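Local structure of putative cytosine/guanine deaminase (2PAJ) at residues D38-G43 / A53-E58; P70-T75 / A415-D420; S208-R213 / G409-I414. The protein catalyses the zinc-dependent hydrolytic deamination of 2-amino-4-hydroxypteridines such as isoxanthopterin, yielding the 2,4-dihydroxypteridine and ammonium. All coordinates share one frame; numbering follows the deposited sequence.

Contact 1: residues D38-G43 / A53-E58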
ATOM      1  N   ASP A  38       8.480  23.716 -12.048  1.00 60.84           N
ATOM      2  CA  ASP A  38       8.666  23.787 -10.594  1.00 59.90           C
ATOM      3  C   ASP A  38       7.399  23.456  -9.822  1.00 58.86           C
ATOM      4  O   ASP A  38       6.310  23.391 -10.397  1.00 57.30           O
ATOM      5  CB  ASP A  38       9.145  25.183 -10.155  1.00 60.82           C
ATOM      6  CG  ASP A  38      10.263  25.726 -11.025  1.00 61.93           C
ATOM      7  OD1 ASP A  38       9.989  26.662 -11.809  1.00 61.28           O
ATOM      8  OD2 ASP A  38      11.406  25.220 -10.930  1.00 61.35           O
ATOM      9  N   ILE A  39       7.558  23.255  -8.513  1.00 58.29           N
ATOM     10  CA  ILE A  39       6.438  22.951  -7.624  1.00 57.94           C
ATOM     11  C   ILE A  39       6.609  23.585  -6.247  1.00 57.94           C
ATOM     12  O   ILE A  39       7.613  23.358  -5.570  1.00 56.57           O
ATOM     13  CB  ILE A  39       6.265  21.442  -7.424  1.00 58.19           C
ATOM     14  CG1 ILE A  39       6.073  20.752  -8.779  1.00 58.50           C
ATOM     15  CG2 ILE A  39       5.063  21.175  -6.515  1.00 56.51           C
ATOM     16  CD1 ILE A  39       6.001  19.252  -8.694  1.00 59.13           C
ATOM     17  N   ARG A  40       5.622  24.381  -5.844  1.00 58.28           N
ATOM     18  CA  ARG A  40       5.649  25.043  -4.541  1.00 58.90           C
ATOM     19  C   ARG A  40       4.772  24.306  -3.531  1.00 58.93           C
ATOM     20  O   ARG A  40       3.646  23.921  -3.824  1.00 58.81           O
ATOM     21  CB  ARG A  40       5.191  26.503  -4.662  1.00 58.83           C
ATOM     22  CG  ARG A  40       5.052  27.220  -3.326  1.00 58.70           C
ATOM     23  CD  ARG A  40       5.027  28.745  -3.445  1.00 60.39           C
ATOM     24  NE  ARG A  40       6.375  29.313  -3.421  1.00 61.18           N
ATOM     25  CZ  ARG A  40       7.061  29.646  -4.509  1.00 62.91           C
ATOM     26  NH1 ARG A  40       6.515  29.471  -5.704  1.00 63.25           N
ATOM     27  NH2 ARG A  40       8.290  30.149  -4.404  1.00 61.74           N
ATOM     28  N   ILE A  41       5.304  24.107  -2.335  1.00 59.26           N
ATOM     29  CA  ILE A  41       4.577  23.422  -1.283  1.00 59.37           C
ATOM     30  C   ILE A  41       4.472  24.315  -0.051  1.00 59.94           C
ATOM     31  O   ILE A  41       5.480  24.841   0.435  1.00 59.60           O
ATOM     32  CB  ILE A  41       5.305  22.117  -0.862  1.00 58.80           C
ATOM     33  CG1 ILE A  41       5.362  21.141  -2.039  1.00 57.28           C
ATOM     34  CG2 ILE A  41       4.613  21.492   0.355  1.00 57.95           C
ATOM     35  CD1 ILE A  41       6.263  19.935  -1.791  1.00 52.66           C
ATOM     36  N   VAL A  42       3.251  24.503   0.438  1.00 59.42           N
ATOM     37  CA  VAL A  42       3.053  25.286   1.654  1.00 60.36           C
ATOM     38  C   VAL A  42       2.360  24.378   2.662  1.00 58.92           C
ATOM     39  O   VAL A  42       1.199  24.003   2.495  1.00 57.72           O
ATOM     40  CB  VAL A  42       2.213  26.570   1.414  1.00 60.20           C
ATOM     41  CG1 VAL A  42       0.888  26.220   0.743  1.00 62.89           C
ATOM     42  CG2 VAL A  42       1.987  27.281   2.745  1.00 58.46           C
ATOM     43  N   GLY A  43       3.098  24.008   3.699  1.00 58.25           N
ATOM     44  CA  GLY A  43       2.539  23.124   4.694  1.00 58.62           C
ATOM     45  C   GLY A  43       2.497  21.711   4.155  1.00 59.14           C
ATOM     46  O   GLY A  43       3.520  21.144   3.760  1.00 59.13           O
ATOM     47  N   ALA A  53       8.812  31.526  -9.353  1.00 60.06           N
ATOM     48  CA  ALA A  53      10.019  32.238  -8.933  1.00 61.27           C
ATOM     49  C   ALA A  53      10.255  32.009  -7.438  1.00 61.72           C
ATOM     50  O   ALA A  53       9.331  32.105  -6.629  1.00 62.01           O
ATOM     51  CB  ALA A  53       9.883  33.732  -9.235  1.00 60.01           C
ATOM     52  N   PRO A  54      11.495  31.691  -7.054  1.00 62.72           N
ATOM     53  CA  PRO A  54      11.790  31.455  -5.638  1.00 63.43           C
ATOM     54  C   PRO A  54      11.380  32.606  -4.731  1.00 63.94           C
ATOM     55  O   PRO A  54      11.249  33.748  -5.174  1.00 64.54           O
ATOM     56  CB  PRO A  54      13.297  31.201  -5.634  1.00 63.39           C
ATOM     57  CG  PRO A  54      13.776  31.947  -6.852  1.00 64.14           C
ATOM     58  CD  PRO A  54      12.719  31.617  -7.867  1.00 63.36           C
ATOM     59  N   ARG A  55      11.161  32.290  -3.459  1.00 64.33           N
ATOM     60  CA  ARG A  55      10.775  33.298  -2.477  1.00 63.69           C
ATOM     61  C   ARG A  55      11.818  33.433  -1.377  1.00 64.41           C
ATOM     62  O   ARG A  55      12.524  32.473  -1.032  1.00 64.42           O
ATOM     63  CB  ARG A  55       9.426  32.961  -1.856  1.00 62.98           C
ATOM     64  CG  ARG A  55       8.297  33.164  -2.807  1.00 61.74           C
ATOM     65  CD  ARG A  55       7.018  32.628  -2.240  1.00 62.83           C
ATOM     66  NE  ARG A  55       5.946  32.703  -3.222  1.00 63.14           N
ATOM     67  CZ  ARG A  55       4.715  32.256  -3.006  1.00 63.21           C
ATOM     68  NH1 ARG A  55       4.410  31.704  -1.836  1.00 62.28           N
ATOM     69  NH2 ARG A  55       3.794  32.358  -3.957  1.00 62.02           N
ATOM     70  N   PRO A  56      11.926  34.636  -0.808  1.00 64.38           N
ATOM     71  CA  PRO A  56      12.907  34.841   0.254  1.00 64.05           C
ATOM     72  C   PRO A  56      12.713  33.886   1.422  1.00 63.63           C
ATOM     73  O   PRO A  56      11.586  33.655   1.864  1.00 62.02           O
ATOM     74  CB  PRO A  56      12.696  36.304   0.637  1.00 64.99           C
ATOM     75  CG  PRO A  56      11.243  36.558   0.274  1.00 64.44           C
ATOM     76  CD  PRO A  56      11.112  35.846  -1.037  1.00 63.76           C
ATOM     77  N   GLY A  57      13.827  33.331   1.895  1.00 63.98           N
ATOM     78  CA  GLY A  57      13.815  32.418   3.024  1.00 64.60           C
ATOM     79  C   GLY A  57      13.103  31.101   2.786  1.00 66.30           C
ATOM     80  O   GLY A  57      12.956  30.293   3.706  1.00 67.31           O
ATOM     81  N   GLU A  58      12.653  30.873   1.557  1.00 65.86           N
ATOM     82  CA  GLU A  58      11.954  29.641   1.228  1.00 64.21           C
ATOM     83  C   GLU A  58      12.940  28.493   1.030  1.00 63.63           C
ATOM     84  O   GLU A  58      14.087  28.710   0.639  1.00 63.62           O
ATOM     85  CB  GLU A  58      11.135  29.854  -0.036  1.00 64.92           C
ATOM     86  CG  GLU A  58      10.262  28.690  -0.415  1.00 67.10           C
ATOM     87  CD  GLU A  58       9.500  28.958  -1.691  1.00 68.68           C
ATOM     88  OE1 GLU A  58      10.164  29.121  -2.742  1.00 70.78           O
ATOM     89  OE2 GLU A  58       8.249  29.016  -1.641  1.00 68.74           O
TER
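Arg40 and Glu58 form a salt bridge in which the guanidinium presents two nitrogens to the two carboxylate oxygens. NE binds Glu58 OE2 at 2.6 Å, reaching the syn lone pair of that oxygen, although OE2 sits somewhat out of the guanidinium plane (21°). The second link, from NH2 of Arg40 to OE1 of Glu58 at 2.7 Å, is bent and weak as a hydrogen bond. NH2 has a further acceptor in the carbonyl O of Ala53, 3.1 Å away, which it meets from above the carbonyl plane. The guanidinium therefore ties together both ends of the 53-58 loop. The Arg40 chain leaves with CG opposite the backbone N and then bends at chi3 (-88°), which turns NE and NH2 together toward the loop.

Arg55 covers one face of this group. Its own guanidinium stacks on that of Arg40, offset, with centres 3.8 Å apart and planes 19° from parallel. The two positive charges are probably made tolerable by the carboxylate at the edge of the Arg40 group.

Glu58 is correspondingly well supplied with donors: OE2 also receives a hydrogen bond from Ser11 OG, and OE1 a weak one from the backbone N of Arg55. That N belongs to a type II beta turn, Arg55 to Glu58, closed by Glu58 N to Arg55 O at 3.0 Å, with Gly57 at positive phi in its third position.

The contact lies at the surface on a small mixed sheet. Strand 39-42 runs between strands 45-49 and 11-15, both antiparallel to it, and the 53-58 loop leads into edge strand 59-62; Arg40 and Glu58 both pack on Leu13 of strand 11-15.

Contact 2: residues P70-T75 / A415-D420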
ATOM      1  N   PRO A  70       4.029  11.069  -8.188  1.00 50.93           N
ATOM      2  CA  PRO A  70       3.367  11.278  -6.902  1.00 50.27           C
ATOM      3  C   PRO A  70       3.836  10.045  -6.113  1.00 50.05           C
ATOM      4  O   PRO A  70       4.072   8.994  -6.712  1.00 51.07           O
ATOM      5  CB  PRO A  70       1.885  11.250  -7.264  1.00 49.83           C
ATOM      6  CG  PRO A  70       1.833  10.405  -8.457  1.00 50.18           C
ATOM      7  CD  PRO A  70       3.038  10.840  -9.249  1.00 51.54           C
ATOM      8  N   ALA A  71       4.036  10.162  -4.803  1.00 49.49           N
ATOM      9  CA  ALA A  71       4.491   9.018  -4.008  1.00 48.23           C
ATOM     10  C   ALA A  71       3.546   7.819  -4.195  1.00 48.26           C
ATOM     11  O   ALA A  71       2.356   7.993  -4.437  1.00 49.72           O
ATOM     12  CB  ALA A  71       4.586   9.413  -2.536  1.00 47.15           C
ATOM     13  N   TRP A  72       4.068   6.601  -4.095  1.00 47.60           N
ATOM     14  CA  TRP A  72       3.227   5.425  -4.286  1.00 46.87           C
ATOM     15  C   TRP A  72       2.251   5.181  -3.141  1.00 46.42           C
ATOM     16  O   TRP A  72       2.468   5.589  -2.003  1.00 46.65           O
ATOM     17  CB  TRP A  72       4.072   4.151  -4.441  1.00 48.68           C
ATOM     18  CG  TRP A  72       5.078   4.172  -5.538  1.00 47.62           C
ATOM     19  CD1 TRP A  72       6.439   4.220  -5.408  1.00 47.20           C
ATOM     20  CD2 TRP A  72       4.805   4.216  -6.939  1.00 47.78           C
ATOM     21  NE1 TRP A  72       7.027   4.306  -6.641  1.00 49.52           N
ATOM     22  CE2 TRP A  72       6.048   4.305  -7.604  1.00 50.15           C
ATOM     23  CE3 TRP A  72       3.628   4.198  -7.705  1.00 48.37           C
ATOM     24  CZ2 TRP A  72       6.153   4.372  -9.001  1.00 50.03           C
ATOM     25  CZ3 TRP A  72       3.726   4.265  -9.083  1.00 47.24           C
ATOM     26  CH2 TRP A  72       4.986   4.353  -9.721  1.00 49.23           C
ATOM     27  N   VAL A  73       1.170   4.494  -3.474  1.00 45.80           N
ATOM     28  CA  VAL A  73       0.140   4.121  -2.525  1.00 45.53           C
ATOM     29  C   VAL A  73       0.012   2.599  -2.614  1.00 45.28           C
ATOM     30  O   VAL A  73      -0.461   2.060  -3.613  1.00 45.63           O
ATOM     31  CB  VAL A  73      -1.214   4.771  -2.881  1.00 45.80           C
ATOM     32  CG1 VAL A  73      -2.246   4.441  -1.818  1.00 45.67           C
ATOM     33  CG2 VAL A  73      -1.049   6.263  -3.010  1.00 44.45           C
ATOM     34  N   ASN A  74       0.461   1.913  -1.575  1.00 45.23           N
ATOM     35  CA  ASN A  74       0.384   0.461  -1.519  1.00 45.28           C
ATOM     36  C   ASN A  74      -0.933   0.095  -0.849  1.00 43.82           C
ATOM     37  O   ASN A  74      -1.178   0.490   0.279  1.00 44.27           O
ATOM     38  CB  ASN A  74       1.563  -0.088  -0.713  1.00 47.17           C
ATOM     39  CG  ASN A  74       1.450  -1.571  -0.450  1.00 50.81           C
ATOM     40  OD1 ASN A  74       1.598  -2.383  -1.356  1.00 53.57           O
ATOM     41  ND2 ASN A  74       1.177  -1.931   0.800  1.00 52.50           N
ATOM     42  N   THR A  75      -1.775  -0.657  -1.549  1.00 43.21           N
ATOM     43  CA  THR A  75      -3.076  -1.034  -1.019  1.00 41.89           C
ATOM     44  C   THR A  75      -3.232  -2.451  -0.470  1.00 43.69           C
ATOM     45  O   THR A  75      -4.348  -2.869  -0.173  1.00 45.19           O
ATOM     46  CB  THR A  75      -4.179  -0.800  -2.058  1.00 42.58           C
ATOM     47  OG1 THR A  75      -3.961  -1.631  -3.200  1.00 41.95           O
ATOM     48  CG2 THR A  75      -4.181   0.640  -2.492  1.00 40.72           C
ATOM     49  N   ALA A 415       7.497  12.169  -4.880  1.00 51.63           N
ATOM     50  CA  ALA A 415       8.744  11.444  -5.018  1.00 50.26           C
ATOM     51  C   ALA A 415       9.576  12.113  -6.117  1.00 49.94           C
ATOM     52  O   ALA A 415       9.095  12.350  -7.223  1.00 49.16           O
ATOM     53  CB  ALA A 415       8.472   9.999  -5.365  1.00 50.84           C
ATOM     54  N   VAL A 416      10.816  12.443  -5.790  1.00 49.68           N
ATOM     55  CA  VAL A 416      11.723  13.061  -6.736  1.00 49.85           C
ATOM     56  C   VAL A 416      12.856  12.073  -6.933  1.00 51.40           C
ATOM     57  O   VAL A 416      13.649  11.844  -6.018  1.00 53.36           O
ATOM     58  CB  VAL A 416      12.265  14.380  -6.180  1.00 48.35           C
ATOM     59  CG1 VAL A 416      13.271  14.993  -7.145  1.00 48.40           C
ATOM     60  CG2 VAL A 416      11.109  15.321  -5.944  1.00 45.07           C
ATOM     61  N   TYR A 417      12.924  11.480  -8.123  1.00 52.22           N
ATOM     62  CA  TYR A 417      13.957  10.488  -8.427  1.00 52.08           C
ATOM     63  C   TYR A 417      15.151  10.997  -9.235  1.00 51.98           C
ATOM     64  O   TYR A 417      14.993  11.724 -10.217  1.00 50.85           O
ATOM     65  CB  TYR A 417      13.353   9.302  -9.184  1.00 49.37           C
ATOM     66  CG  TYR A 417      12.163   8.645  -8.530  1.00 49.38           C
ATOM     67  CD1 TYR A 417      10.867   8.878  -9.008  1.00 50.61           C
ATOM     68  CD2 TYR A 417      12.325   7.759  -7.461  1.00 48.51           C
ATOM     69  CE1 TYR A 417       9.766   8.239  -8.442  1.00 48.52           C
ATOM     70  CE2 TYR A 417      11.229   7.117  -6.891  1.00 47.74           C
ATOM     71  CZ  TYR A 417       9.954   7.360  -7.386  1.00 47.75           C
ATOM     72  OH  TYR A 417       8.865   6.726  -6.833  1.00 45.23           O
ATOM     73  N   ARG A 418      16.349  10.615  -8.809  1.00 53.20           N
ATOM     74  CA  ARG A 418      17.555  10.985  -9.537  1.00 56.01           C
ATOM     75  C   ARG A 418      17.948   9.736 -10.335  1.00 56.37           C
ATOM     76  O   ARG A 418      18.140   8.662  -9.760  1.00 57.91           O
ATOM     77  CB  ARG A 418      18.675  11.394  -8.571  1.00 56.21           C
ATOM     78  CG  ARG A 418      19.961  11.816  -9.270  1.00 57.04           C
ATOM     79  CD  ARG A 418      20.774  12.749  -8.401  1.00 57.47           C
ATOM     80  NE  ARG A 418      20.225  14.103  -8.378  1.00 59.57           N
ATOM     81  CZ  ARG A 418      20.356  14.926  -7.344  1.00 60.74           C
ATOM     82  NH1 ARG A 418      21.008  14.520  -6.259  1.00 62.30           N
ATOM     83  NH2 ARG A 418      19.855  16.151  -7.390  1.00 59.89           N
ATOM     84  N   LEU A 419      18.030   9.868 -11.659  1.00 56.82           N
ATOM     85  CA  LEU A 419      18.379   8.739 -12.520  1.00 56.32           C
ATOM     86  C   LEU A 419      19.876   8.726 -12.781  1.00 56.73           C
ATOM     87  O   LEU A 419      20.313   8.745 -13.926  1.00 58.76           O
ATOM     88  CB  LEU A 419      17.639   8.840 -13.850  1.00 53.68           C
ATOM     89  CG  LEU A 419      16.134   9.100 -13.805  1.00 53.58           C
ATOM     90  CD1 LEU A 419      15.615   9.217 -15.221  1.00 52.87           C
ATOM     91  CD2 LEU A 419      15.419   7.980 -13.069  1.00 53.50           C
ATOM     92  N   ASP A 420      20.656   8.680 -11.713  1.00 56.68           N
ATOM     93  CA  ASP A 420      22.108   8.688 -11.810  1.00 57.48           C
ATOM     94  C   ASP A 420      22.737   7.308 -12.051  1.00 55.63           C
ATOM     95  O   ASP A 420      23.961   7.180 -12.129  1.00 55.45           O
ATOM     96  CB  ASP A 420      22.660   9.311 -10.534  1.00 61.40           C
ATOM     97  CG  ASP A 420      22.092   8.660  -9.291  1.00 65.24           C
ATOM     98  OD1 ASP A 420      22.471   7.505  -8.988  1.00 66.59           O
ATOM     99  OD2 ASP A 420      21.250   9.299  -8.624  1.00 68.92           O
TER
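Pro70 comes near Ala415 through its backbone alone, its C lying 4.4 Å from the N of Ala415, while its side chain points away and packs on Val406 and Thr391. At Ala71 the two backbones come nearest, with CA atoms of Ala71 and Ala415 5.0 Å apart. The methyl of Ala415 points at the partner segment. Here the antiparallel pairing of strand 67-73 with strand 414-418 comes to its end, Ala71 being bonded through its backbone to Asp413, and the two strand directions diverge. It marks a branching of the fold: beyond it, strand 67-73 pairs in parallel with strand 131-136 as part of the TIM-type barrel of the amidohydrolases and delivers the zinc ligands His76 and His78 just past its end.

Trp72 makes the side-chain contact. Its indole NE1 lies 3.0 Å from the OH of Tyr417, the two side chains crossing at about a right angle. Tyr417 reaches over from the other strand with its ring opposite the carbonyl carbon (chi1 -53°), bringing the phenol oxygen to the indole. The Tyr417 ring also meets Tyr69 edge-to-face, and the indole packs on Cys131 and on Thr391 of helix 383-398.

Contact 3: residues S208-R213 / G409-I414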
ATOM      1  N   SER A 208     -10.685  12.381   7.420  1.00 48.44           N
ATOM      2  CA  SER A 208     -10.375  13.335   6.354  1.00 48.35           C
ATOM      3  C   SER A 208      -9.784  12.606   5.164  1.00 48.84           C
ATOM      4  O   SER A 208      -9.240  11.508   5.299  1.00 48.80           O
ATOM      5  CB  SER A 208      -9.401  14.422   6.823  1.00 48.05           C
ATOM      6  OG  SER A 208      -8.077  13.947   6.907  1.00 49.35           O
ATOM      7  N   PRO A 209      -9.899  13.200   3.971  1.00 49.23           N
ATOM      8  CA  PRO A 209      -9.344  12.539   2.787  1.00 51.12           C
ATOM      9  C   PRO A 209      -7.816  12.667   2.682  1.00 52.21           C
ATOM     10  O   PRO A 209      -7.226  12.403   1.641  1.00 52.83           O
ATOM     11  CB  PRO A 209     -10.100  13.205   1.641  1.00 49.86           C
ATOM     12  CG  PRO A 209     -10.315  14.586   2.162  1.00 48.76           C
ATOM     13  CD  PRO A 209     -10.685  14.388   3.601  1.00 47.34           C
ATOM     14  N   ARG A 210      -7.186  13.082   3.771  1.00 52.64           N
ATOM     15  CA  ARG A 210      -5.739  13.206   3.816  1.00 53.65           C
ATOM     16  C   ARG A 210      -5.282  12.849   5.224  1.00 53.21           C
ATOM     17  O   ARG A 210      -4.372  13.454   5.794  1.00 54.79           O
ATOM     18  CB  ARG A 210      -5.293  14.621   3.417  1.00 55.13           C
ATOM     19  CG  ARG A 210      -5.922  15.751   4.196  1.00 56.16           C
ATOM     20  CD  ARG A 210      -5.995  16.973   3.316  1.00 57.90           C
ATOM     21  NE  ARG A 210      -4.679  17.499   2.969  1.00 60.64           N
ATOM     22  CZ  ARG A 210      -4.414  18.177   1.850  1.00 61.82           C
ATOM     23  NH1 ARG A 210      -5.374  18.401   0.953  1.00 57.15           N
ATOM     24  NH2 ARG A 210      -3.195  18.669   1.646  1.00 60.81           N
ATOM     25  N   ALA A 211      -5.942  11.841   5.775  1.00 50.88           N
ATOM     26  CA  ALA A 211      -5.638  11.351   7.101  1.00 49.02           C
ATOM     27  C   ALA A 211      -4.262  10.667   7.103  1.00 47.92           C
ATOM     28  O   ALA A 211      -3.861  10.068   6.114  1.00 48.34           O
ATOM     29  CB  ALA A 211      -6.725  10.372   7.536  1.00 47.72           C
ATOM     30  N   MET A 212      -3.536  10.780   8.209  1.00 46.47           N
ATOM     31  CA  MET A 212      -2.235  10.140   8.333  1.00 45.65           C
ATOM     32  C   MET A 212      -2.422   8.775   8.973  1.00 46.12           C
ATOM     33  O   MET A 212      -1.477   7.993   9.086  1.00 45.67           O
ATOM     34  CB  MET A 212      -1.287  10.990   9.179  1.00 44.10           C
ATOM     35  CG  MET A 212      -0.813  12.260   8.493  1.00 47.14           C
ATOM     36  SD  MET A 212      -0.004  11.983   6.897  1.00 49.94           S
ATOM     37  CE  MET A 212       1.525  11.213   7.415  1.00 50.25           C
ATOM     38  N   ARG A 213      -3.656   8.504   9.393  1.00 46.57           N
ATOM     39  CA  ARG A 213      -4.018   7.236  10.012  1.00 46.47           C
ATOM     40  C   ARG A 213      -5.408   6.786   9.609  1.00 44.88           C
ATOM     41  O   ARG A 213      -6.337   7.579   9.552  1.00 44.30           O
ATOM     42  CB  ARG A 213      -3.925   7.337  11.527  1.00 48.76           C
ATOM     43  CG  ARG A 213      -2.528   7.168  12.006  1.00 51.97           C
ATOM     44  CD  ARG A 213      -2.365   7.553  13.440  1.00 57.93           C
ATOM     45  NE  ARG A 213      -1.022   7.206  13.883  1.00 62.85           N
ATOM     46  CZ  ARG A 213      -0.582   7.335  15.126  1.00 65.28           C
ATOM     47  NH1 ARG A 213      -1.387   7.825  16.065  1.00 66.78           N
ATOM     48  NH2 ARG A 213       0.648   6.939  15.434  1.00 64.68           N
ATOM     49  N   GLY A 409      -3.648  21.729  -4.605  1.00 50.47           N
ATOM     50  CA  GLY A 409      -4.775  21.482  -3.722  1.00 49.97           C
ATOM     51  C   GLY A 409      -4.685  20.146  -3.001  1.00 50.49           C
ATOM     52  O   GLY A 409      -5.296  19.945  -1.950  1.00 50.24           O
ATOM     53  N   TYR A 410      -3.911  19.228  -3.569  1.00 49.77           N
ATOM     54  CA  TYR A 410      -3.742  17.909  -2.987  1.00 48.59           C
ATOM     55  C   TYR A 410      -2.638  17.848  -1.946  1.00 49.54           C
ATOM     56  O   TYR A 410      -1.827  18.764  -1.825  1.00 49.53           O
ATOM     57  CB  TYR A 410      -3.463  16.888  -4.078  1.00 47.26           C
ATOM     58  CG  TYR A 410      -4.661  16.537  -4.911  1.00 48.59           C
ATOM     59  CD1 TYR A 410      -5.212  17.461  -5.806  1.00 48.79           C
ATOM     60  CD2 TYR A 410      -5.241  15.265  -4.814  1.00 48.15           C
ATOM     61  CE1 TYR A 410      -6.301  17.127  -6.581  1.00 50.40           C
ATOM     62  CE2 TYR A 410      -6.329  14.916  -5.583  1.00 50.40           C
ATOM     63  CZ  TYR A 410      -6.859  15.850  -6.468  1.00 52.45           C
ATOM     64  OH  TYR A 410      -7.943  15.512  -7.244  1.00 53.95           O
ATOM     65  N   ALA A 411      -2.623  16.766  -1.179  1.00 49.85           N
ATOM     66  CA  ALA A 411      -1.607  16.584  -0.152  1.00 51.23           C
ATOM     67  C   ALA A 411      -0.244  16.486  -0.825  1.00 51.85           C
ATOM     68  O   ALA A 411      -0.122  15.950  -1.926  1.00 49.88           O
ATOM     69  CB  ALA A 411      -1.896  15.318   0.658  1.00 51.83           C
ATOM     70  N   ALA A 412       0.780  16.995  -0.151  1.00 54.40           N
ATOM     71  CA  ALA A 412       2.139  16.983  -0.688  1.00 55.19           C
ATOM     72  C   ALA A 412       2.899  15.681  -0.472  1.00 56.25           C
ATOM     73  O   ALA A 412       3.813  15.620   0.355  1.00 57.71           O
ATOM     74  CB  ALA A 412       2.937  18.138  -0.106  1.00 53.60           C
ATOM     75  N   ASP A 413       2.516  14.645  -1.216  1.00 56.40           N
ATOM     76  CA  ASP A 413       3.189  13.348  -1.151  1.00 56.07           C
ATOM     77  C   ASP A 413       3.839  13.202  -2.512  1.00 54.26           C
ATOM     78  O   ASP A 413       3.201  12.780  -3.482  1.00 52.62           O
ATOM     79  CB  ASP A 413       2.183  12.230  -0.916  1.00 58.81           C
ATOM     80  CG  ASP A 413       1.343  12.470   0.312  1.00 61.27           C
ATOM     81  OD1 ASP A 413       1.922  12.753   1.388  1.00 63.98           O
ATOM     82  OD2 ASP A 413       0.104  12.378   0.202  1.00 64.03           O
ATOM     83  N   ILE A 414       5.115  13.566  -2.569  1.00 52.74           N
ATOM     84  CA  ILE A 414       5.854  13.559  -3.814  1.00 51.43           C
ATOM     85  C   ILE A 414       7.165  12.803  -3.761  1.00 51.56           C
ATOM     86  O   ILE A 414       7.859  12.797  -2.749  1.00 52.26           O
ATOM     87  CB  ILE A 414       6.157  15.009  -4.264  1.00 50.21           C
ATOM     88  CG1 ILE A 414       4.866  15.819  -4.261  1.00 49.73           C
ATOM     89  CG2 ILE A 414       6.773  15.024  -5.665  1.00 50.97           C
ATOM     90  CD1 ILE A 414       5.072  17.295  -4.509  1.00 51.15           C
TER
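NH1 of Arg210 donates a nearly straight hydrogen bond to the carbonyl O of Gly409, 3.3 Å long with an angle of 164° at the hydrogen; Glu402 adds only a long, weak ion pair to the same nitrogen. The carbonyl oxygen lies in the guanidinium plane, at its edge. The other terminal nitrogen, NH2, has its strongest partner in Asp44, with which it forms a salt bridge, so the two ends of the guanidinium are held by different loops.

Its face is occupied too. Ala411 lies over one side, its CB 3.7 Å from Arg210 NH2, and the peptide there approaches the flat group without bonding to it. The arginine begins with CG wedged between the backbone N and carbonyl carbon (chi1 54°), then bends at chi3, which lays the guanidinium across the backbone from Gly409 to Ala411.

Segment 208-213 lies in the connection from helix 190-203 to strand 213-217, a helix-to-strand link of the kind found at the N-terminal end of a TIM-type barrel, the end away from the catalytic mouth. Segment 409-414 ends the connection from helix 383-398 and enters strand 414-418, making an inverse gamma turn centred on Ala412. At the last residue of this turn, the Asp413 carboxylate forms a salt bridge with Arg163 and accepts a hydrogen bond from Ala449 N; Arg163 also donates to the carbonyl O of Ala211.

Along the chain, contact 1 closes before the others open, and contact 3 is nested within the long excursion closed by contact 2. Their centres lie about 21 Å (1 and 2), 19 Å (1 and 3) and 15 Å (2 and 3) apart. Segments 409-414 and 415-420 are consecutive, so one continuous run, 409-420, supplies a segment to each of contacts 2 and 3. Contact 3 touches contact 1 where Ile41 packs on Ala412 and Ile414, and touches contact 2 where Ala71 N probably bonds to Asp413 O, at 3.0 Å. The chain returning after the barrel thereby joins the N-terminal sheet to the first barrel strand, just past whose end come the zinc ligands His76 and His78.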